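Local coordinates for protein CaaX farnesyltransferase beta subunit Ram1 (Aspergillus fumigatus, PDB 4LNB) that probably serves as the peptide-binding, zinc-dependent half of a heterodimeric farnesyltransferase that moves farnesyl from farnesyl diphosphate to a cysteine near the C terminus of target proteins, at residues 188-193 and 225-230; 247-252 and 289-294. All coordinates share one frame; numbering follows the deposited sequence.

Contact 1 of 2, residues 188-193 and 225-230; sequences GGIGGG and KAMWKW
The start of the glycine-rich loop 188-193 of the alpha-alpha toroid, residues 188-190, lies against one side of helix 224-234, and G188 and G189 meet A226, M227 and W230 with their bare backbone. The closest approach is a CA-H...O contact from G188 CA to A226 O at 3.4 Å, with 148° at the hydrogen. A226 O also accepts the helical bond from W230 N, so it serves its own helix and the loop together. The CB of A226 rests on the same glycine, 3.6 Å from G188 CA. Both glycines have positive phi (115° at G188, 87° at G189) and present backbone alone to the helix.

Aromatic packing comes from W230. Its CG stands anti to the backbone N, which brings the indole alongside the loop; G188 O lies over one face, offset toward the rim, 3.8 Å from W230 CG. The G188 carbonyl is also hydrogen-bonded to S198 OG.

Apolar contacts complete the interface. M227, bent at chi2 and chi3, curls back so that its SD sits 3.8 Å from G189 CA. I190 starts out away from the helix, and its backbone is held by S202 and S203 of helix 200-213, yet the far end of its side chain returns to the methionine: I190 CD1 reaches M227 CE at 3.8 Å.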
loop_
_atom_site.group_PDB
_atom_site.type_symbol
_atom_site.label_atom_id
_atom_site.label_comp_id
_atom_site.label_asym_id
_atom_site.label_seq_id
_atom_site.Cartn_x
_atom_site.Cartn_y
_atom_site.Cartn_z
ATOM N N GLY B 188 -1.909 -23.113 -14.027
ATOM C CA GLY B 188 -1.323 -22.624 -12.791
ATOM C C GLY B 188 -1.899 -21.320 -12.274
ATOM O O GLY B 188 -2.261 -20.429 -13.046
ATOM N N GLY B 189 -1.974 -21.212 -10.951
ATOM C CA GLY B 189 -2.439 -20.000 -10.307
ATOM C C GLY B 189 -3.943 -19.947 -10.142
ATOM O O GLY B 189 -4.675 -20.795 -10.657
ATOM N N ILE B 190 -4.399 -18.931 -9.421
ATOM C CA ILE B 190 -5.814 -18.720 -9.168
ATOM C C ILE B 190 -6.204 -17.337 -9.668
ATOM O O ILE B 190 -5.473 -16.368 -9.462
ATOM C CB ILE B 190 -6.127 -18.844 -7.661
ATOM C CG1 ILE B 190 -5.836 -20.267 -7.178
ATOM C CG2 ILE B 190 -7.574 -18.475 -7.369
ATOM C CD1 ILE B 190 -4.901 -20.325 -5.996
ATOM N N GLY B 191 -7.339 -17.251 -10.351
ATOM C CA GLY B 191 -7.858 -15.974 -10.807
ATOM C C GLY B 191 -9.080 -15.571 -10.004
ATOM O O GLY B 191 -9.400 -16.208 -8.999
ATOM N N GLY B 192 -9.767 -14.521 -10.445
ATOM C CA GLY B 192 -10.944 -14.028 -9.746
ATOM C C GLY B 192 -12.135 -14.973 -9.775
ATOM O O GLY B 192 -13.069 -14.836 -8.983
ATOM N N GLY B 193 -12.109 -15.933 -10.694
ATOM C CA GLY B 193 -13.201 -16.878 -10.845
ATOM C C GLY B 193 -13.076 -17.667 -12.133
ATOM O O GLY B 193 -12.097 -17.512 -12.864
ATOM N N LYS B 225 3.038 -27.392 -8.516
ATOM C CA LYS B 225 3.994 -27.338 -9.611
ATOM C C LYS B 225 3.545 -26.343 -10.670
ATOM O O LYS B 225 4.351 -25.576 -11.195
ATOM C CB LYS B 225 4.200 -28.717 -10.231
ATOM C CG LYS B 225 5.299 -28.739 -11.272
ATOM C CD LYS B 225 5.827 -30.139 -11.474
ATOM C CE LYS B 225 7.122 -30.114 -12.247
ATOM N NZ LYS B 225 7.731 -31.465 -12.337
ATOM N N ALA B 226 2.251 -26.351 -10.975
ATOM C CA ALA B 226 1.701 -25.403 -11.933
ATOM C C ALA B 226 1.776 -23.970 -11.401
ATOM O O ALA B 226 2.020 -23.035 -12.162
ATOM C CB ALA B 226 0.270 -25.777 -12.293
ATOM N N MET B 227 1.575 -23.805 -10.095
ATOM C CA MET B 227 1.690 -22.494 -9.458
ATOM C C MET B 227 3.116 -21.966 -9.581
ATOM O O MET B 227 3.329 -20.787 -9.854
ATOM C CB MET B 227 1.287 -22.573 -7.982
ATOM C CG MET B 227 1.463 -21.265 -7.208
ATOM S SD MET B 227 0.166 -20.053 -7.542
ATOM C CE MET B 227 -1.218 -20.811 -6.687
ATOM N N TRP B 228 4.081 -22.857 -9.378
ATOM C CA TRP B 228 5.503 -22.541 -9.503
ATOM C C TRP B 228 5.865 -22.125 -10.930
ATOM O O TRP B 228 6.569 -21.135 -11.142
ATOM C CB TRP B 228 6.318 -23.765 -9.078
ATOM C CG TRP B 228 7.807 -23.668 -9.228
ATOM C CD1 TRP B 228 8.653 -22.829 -8.557
ATOM C CD2 TRP B 228 8.635 -24.491 -10.058
ATOM N NE1 TRP B 228 9.956 -23.065 -8.941
ATOM C CE2 TRP B 228 9.969 -24.079 -9.862
ATOM C CE3 TRP B 228 8.375 -25.527 -10.964
ATOM C CZ2 TRP B 228 11.039 -24.673 -10.530
ATOM C CZ3 TRP B 228 9.439 -26.116 -11.626
ATOM C CH2 TRP B 228 10.755 -25.686 -11.406
ATOM N N LYS B 229 5.377 -22.877 -11.910
ATOM C CA LYS B 229 5.634 -22.540 -13.308
ATOM C C LYS B 229 4.998 -21.211 -13.708
ATOM O O LYS B 229 5.601 -20.411 -14.421
ATOM C CB LYS B 229 5.161 -23.663 -14.232
ATOM C CG LYS B 229 6.062 -24.886 -14.195
ATOM C CD LYS B 229 5.612 -25.933 -15.191
ATOM C CE LYS B 229 6.597 -27.087 -15.252
ATOM N NZ LYS B 229 6.189 -28.098 -16.264
ATOM N N TRP B 230 3.778 -20.975 -13.243
ATOM C CA TRP B 230 3.084 -19.736 -13.561
ATOM C C TRP B 230 3.767 -18.532 -12.916
ATOM O O TRP B 230 3.984 -17.514 -13.566
ATOM C CB TRP B 230 1.617 -19.806 -13.138
ATOM C CG TRP B 230 0.954 -18.469 -13.148
ATOM C CD1 TRP B 230 0.671 -17.700 -14.241
ATOM C CD2 TRP B 230 0.491 -17.736 -12.008
ATOM N NE1 TRP B 230 0.066 -16.529 -13.848
ATOM C CE2 TRP B 230 -0.059 -16.530 -12.483
ATOM C CE3 TRP B 230 0.488 -17.987 -10.632
ATOM C CZ2 TRP B 230 -0.607 -15.573 -11.631
ATOM C CZ3 TRP B 230 -0.056 -17.036 -9.786
ATOM C CH2 TRP B 230 -0.598 -15.844 -10.290
#

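Contact 2 of 2, residues 247-252 and 289-294. With ED5 (tert-butyl 4-({(2-{(4-cyanophenyl)[(1-methyl-1H-imidazol-5-yl)methyl]amino}ethyl)[(2-methylphenyl)sulfonyl]amino}methyl)piperidine-1-carboxylate), chain H; FPP (farnesyl diphosphate), chain F.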
loop_
_atom_site.group_PDB
_atom_site.type_symbol
_atom_site.label_atom_id
_atom_site.label_comp_id
_atom_site.label_asym_id
_atom_site.label_seq_id
_atom_site.Cartn_x
_atom_site.Cartn_y
_atom_site.Cartn_z
ATOM N N GLY B 247 0.087 -8.007 -17.193
ATOM C CA GLY B 247 -0.404 -7.052 -16.216
ATOM C C GLY B 247 0.666 -6.118 -15.680
ATOM O O GLY B 247 1.826 -6.171 -16.094
ATOM N N GLU B 248 0.274 -5.259 -14.745
ATOM C CA GLU B 248 1.183 -4.257 -14.204
ATOM C C GLU B 248 2.266 -4.868 -13.318
ATOM O O GLU B 248 2.059 -5.901 -12.685
ATOM C CB GLU B 248 0.406 -3.198 -13.418
ATOM C CG GLU B 248 -0.398 -3.744 -12.243
ATOM C CD GLU B 248 -1.812 -4.175 -12.626
ATOM O OE1 GLU B 248 -2.024 -4.626 -13.771
ATOM O OE2 GLU B 248 -2.717 -4.063 -11.769
ATOM N N GLU B 249 3.427 -4.221 -13.287
ATOM C CA GLU B 249 4.478 -4.594 -12.351
ATOM C C GLU B 249 4.537 -3.587 -11.210
ATOM O O GLU B 249 4.863 -2.418 -11.418
ATOM C CB GLU B 249 5.843 -4.670 -13.041
ATOM C CG GLU B 249 6.968 -4.941 -12.052
ATOM C CD GLU B 249 8.323 -5.133 -12.694
ATOM O OE1 GLU B 249 8.486 -4.853 -13.900
ATOM O OE2 GLU B 249 9.239 -5.570 -11.972
ATOM N N ASP B 250 4.207 -4.033 -10.004
ATOM C CA ASP B 250 4.340 -3.175 -8.832
ATOM C C ASP B 250 4.723 -3.989 -7.600
ATOM O O ASP B 250 4.754 -5.220 -7.660
ATOM C CB ASP B 250 3.084 -2.316 -8.605
ATOM C CG ASP B 250 1.815 -3.135 -8.442
ATOM O OD1 ASP B 250 1.856 -4.212 -7.812
ATOM O OD2 ASP B 250 0.760 -2.686 -8.942
ATOM N N VAL B 251 5.023 -3.308 -6.496
ATOM C CA VAL B 251 5.521 -4.008 -5.314
ATOM C C VAL B 251 4.456 -4.903 -4.688
ATOM O O VAL B 251 4.787 -5.890 -4.031
ATOM C CB VAL B 251 6.132 -3.059 -4.254
ATOM C CG1 VAL B 251 7.262 -2.238 -4.863
ATOM C CG2 VAL B 251 5.075 -2.161 -3.664
ATOM N N ARG B 252 3.187 -4.578 -4.915
ATOM C CA ARG B 252 2.088 -5.436 -4.488
ATOM C C ARG B 252 2.254 -6.806 -5.137
ATOM O O ARG B 252 2.058 -7.840 -4.496
ATOM C CB ARG B 252 0.746 -4.814 -4.889
ATOM C CG ARG B 252 -0.386 -5.814 -5.029
ATOM C CD ARG B 252 -1.593 -5.200 -5.721
ATOM N NE ARG B 252 -1.273 -4.728 -7.066
ATOM C CZ ARG B 252 -2.135 -4.717 -8.077
ATOM N NH1 ARG B 252 -3.371 -5.164 -7.903
ATOM N NH2 ARG B 252 -1.759 -4.267 -9.267
ATOM N N PRO B 289 15.406 -7.721 -3.752
ATOM C CA PRO B 289 15.601 -6.628 -2.791
ATOM C C PRO B 289 16.190 -5.367 -3.435
ATOM O O PRO B 289 15.903 -4.262 -2.972
ATOM C CB PRO B 289 16.573 -7.225 -1.768
ATOM C CG PRO B 289 17.285 -8.304 -2.505
ATOM C CD PRO B 289 16.266 -8.881 -3.443
ATOM N N GLU B 290 16.989 -5.530 -4.488
ATOM C CA GLU B 290 17.495 -4.385 -5.243
ATOM C C GLU B 290 16.347 -3.609 -5.886
ATOM O O GLU B 290 16.320 -2.381 -5.851
ATOM C CB GLU B 290 18.497 -4.830 -6.313
ATOM C CG GLU B 290 19.790 -5.413 -5.759
ATOM C CD GLU B 290 19.677 -6.889 -5.411
ATOM O OE1 GLU B 290 18.565 -7.448 -5.507
ATOM O OE2 GLU B 290 20.708 -7.492 -5.051
ATOM N N TYR B 291 15.402 -4.339 -6.474
ATOM C CA TYR B 291 14.194 -3.738 -7.023
ATOM C C TYR B 291 13.425 -2.954 -5.957
ATOM O O TYR B 291 13.020 -1.813 -6.181
ATOM C CB TYR B 291 13.304 -4.824 -7.639
ATOM C CG TYR B 291 11.879 -4.395 -7.906
ATOM C CD1 TYR B 291 11.555 -3.644 -9.031
ATOM C CD2 TYR B 291 10.854 -4.756 -7.042
ATOM C CE1 TYR B 291 10.248 -3.259 -9.278
ATOM C CE2 TYR B 291 9.553 -4.373 -7.278
ATOM C CZ TYR B 291 9.253 -3.630 -8.396
ATOM O OH TYR B 291 7.951 -3.255 -8.628
ATOM N N LEU B 292 13.234 -3.562 -4.790
ATOM C CA LEU B 292 12.519 -2.891 -3.711
ATOM C C LEU B 292 13.249 -1.619 -3.266
ATOM O O LEU B 292 12.618 -0.611 -2.946
ATOM C CB LEU B 292 12.297 -3.850 -2.537
ATOM C CG LEU B 292 11.438 -5.071 -2.889
ATOM C CD1 LEU B 292 11.379 -6.058 -1.729
ATOM C CD2 LEU B 292 10.033 -4.647 -3.309
ATOM N N SER B 293 14.578 -1.661 -3.267
ATOM C CA SER B 293 15.374 -0.489 -2.911
ATOM C C SER B 293 15.109 0.670 -3.874
ATOM O O SER B 293 15.058 1.834 -3.469
ATOM C CB SER B 293 16.864 -0.834 -2.907
ATOM O OG SER B 293 17.653 0.326 -2.702
ATOM N N ARG B 294 14.918 0.342 -5.148
ATOM C CA ARG B 294 14.664 1.356 -6.168
ATOM C C ARG B 294 13.241 1.915 -6.109
ATOM O O ARG B 294 12.880 2.805 -6.887
ATOM C CB ARG B 294 14.954 0.798 -7.566
ATOM C CG ARG B 294 16.395 0.343 -7.763
ATOM C CD ARG B 294 16.720 0.097 -9.233
ATOM N NE ARG B 294 15.847 -0.909 -9.829
ATOM C CZ ARG B 294 16.097 -2.215 -9.825
ATOM N NH1 ARG B 294 17.198 -2.684 -9.254
ATOM N NH2 ARG B 294 15.241 -3.053 -10.392
HETATM O OAG ED5 H . -17.907 -0.837 -1.153
HETATM C CBE ED5 H . -17.351 -1.663 -1.845
HETATM O OBD ED5 H . -18.108 -2.389 -2.801
HETATM C CBP ED5 H . -18.808 -1.773 -3.894
HETATM C CAC ED5 H . -18.847 -2.727 -5.026
HETATM C CAD ED5 H . -20.202 -1.419 -3.527
HETATM C CAE ED5 H . -18.068 -0.504 -4.338
HETATM N NBL ED5 H . -15.877 -1.601 -1.974
HETATM C CAX ED5 H . -15.081 -0.564 -1.301
HETATM C CAV ED5 H . -13.930 -1.134 -0.526
HETATM C CAW ED5 H . -15.090 -2.544 -2.765
HETATM C CAU ED5 H . -13.907 -3.099 -2.015
HETATM C CBK ED5 H . -13.097 -2.061 -1.327
HETATM C CBB ED5 H . -12.272 -1.267 -2.365
HETATM N NBN ED5 H . -11.373 -2.084 -3.283
HETATM S SBQ ED5 H . -11.237 -1.372 -4.798
HETATM O OAI ED5 H . -9.976 -1.690 -5.419
HETATM O OAH ED5 H . -11.340 0.058 -4.671
HETATM C CBJ ED5 H . -12.596 -1.934 -5.810
HETATM C CAN ED5 H . -13.527 -0.989 -6.261
HETATM C CAL ED5 H . -14.630 -1.389 -7.066
HETATM C CAK ED5 H . -14.791 -2.730 -7.407
HETATM C CAM ED5 H . -13.871 -3.678 -6.959
HETATM C CBF ED5 H . -12.763 -3.284 -6.152
HETATM C CAA ED5 H . -11.804 -4.331 -5.694
HETATM C CAZ ED5 H . -10.033 -2.437 -2.642
HETATM C CAY ED5 H . -9.214 -1.336 -1.913
HETATM N NBM ED5 H . -8.660 -0.238 -2.709
HETATM C CBH ED5 H . -7.575 -0.514 -3.709
HETATM C CAQ ED5 H . -7.275 0.435 -4.693
HETATM C CAO ED5 H . -6.262 0.166 -5.629
HETATM C CAR ED5 H . -6.866 -1.732 -3.654
HETATM C CAP ED5 H . -5.860 -1.998 -4.584
HETATM C CBG ED5 H . -5.556 -1.051 -5.570
HETATM C CAJ ED5 H . -4.488 -1.342 -6.560
HETATM N NAF ED5 H . -3.558 -1.619 -7.456
HETATM C CBA ED5 H . -9.160 1.140 -2.527
HETATM C CBI ED5 H . -8.852 1.770 -1.173
HETATM C CAS ED5 H . -9.681 1.789 -0.052
HETATM N NBC ED5 H . -9.024 2.434 0.917
HETATM C CAT ED5 H . -7.835 2.795 0.446
HETATM N NBO ED5 H . -7.728 2.389 -0.832
HETATM C CAB ED5 H . -6.575 2.605 -1.699
HETATM C C1 FPP F . -4.379 5.094 -3.865
HETATM O O1 FPP F . -5.767 5.163 -3.772
HETATM C C2 FPP F . -3.724 4.081 -3.173
HETATM C C3 FPP F . -2.814 3.085 -3.858
HETATM C C4 FPP F . -2.632 3.448 -5.312
HETATM C C5 FPP F . -3.337 1.649 -3.700
HETATM C C6 FPP F . -2.701 0.757 -2.658
HETATM C C7 FPP F . -2.917 -0.629 -2.701
HETATM C C8 FPP F . -3.850 -1.301 -1.715
HETATM C C10 FPP F . -4.441 -0.328 -0.735
HETATM C C9 FPP F . -3.140 -2.412 -0.961
HETATM C C11 FPP F . -2.341 -3.414 -1.779
HETATM C C12 FPP F . -1.616 -4.407 -1.125
HETATM C C13 FPP F . -1.714 -5.846 -1.592
HETATM C C14 FPP F . -2.929 -6.143 -2.426
HETATM C C15 FPP F . -1.436 -6.853 -0.517
HETATM P PA FPP F . -6.521 6.396 -3.151
HETATM O O1A FPP F . -6.097 7.698 -3.792
HETATM O O2A FPP F . -8.000 6.179 -3.382
HETATM O O3A FPP F . -6.281 6.392 -1.592
HETATM P PB FPP F . -5.459 7.459 -0.778
HETATM O O1B FPP F . -4.033 7.505 -1.265
HETATM O O2B FPP F . -5.478 7.011 0.668
HETATM O O3B FPP F . -6.108 8.812 -0.886
HETATM O O HOH W 1 7.589 -1.754 -10.718
#
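A single water spans the polar part of this contact: it donates to E249 O at 2.9 Å and is hydrogen-bonded to Y291 OH at 2.6 Å, lying at the ring edge in the tyrosine plane. The site is in the alpha-alpha toroid, where the N-terminal end of helix 251-263 faces helix 288-293. Y291 extends toward the N-cap residue D250, its OH 3.5 Å from D250 C. The carboxylate of E249 meets the tyrosine from the opposite direction, its plane only 18° from that of the ring, with E249 OE2 3.7 Å from Y291 CE1. On the apolar side, V251 CG1, in the conformer given of two, touches both Y291 CE2 and L292 CD2.

Behind this interface, E248, D250 and R252 form a salt-bridge network. D250 OD1 caps G253 N, which helps position its carboxylate. R252 grips that carboxylate side-on through NE and NH2, and NH2 also reaches E248 OE2 at 2.7 Å; together these bonds hold the guanidinium. Farnesyl diphosphate packs on the aliphatic part, FPP C14 3.7 Å from R252 CG. The nitrile nitrogen of the bound compound ED5 lies over the centre of one guanidinium face, with ED5 NAF 3.5 Å from R252 CZ.

From the N terminus, the chain passes helix 173-181 and enters the loop 188-193, then returns through helix 200-213 to helix 224-234, where contact 1 closes a loop of 31 intervening residues. Contact 2 opens only afterwards, in the turn leading into helix 251-263, and closes on helix 288-293 after 36 intervening residues. The two are therefore in series, neither nested nor crossed; helix 224-234 of contact 1 and helix 251-263 of contact 2 follow each other in the chain. Their centres lie 20 Å apart. Within the toroid, contact 1 ties an inter-helix loop to a helix flank, whereas contact 2 joins the N-terminal end of helix 251-263 to helix 288-293, with R252 bordering the ligands.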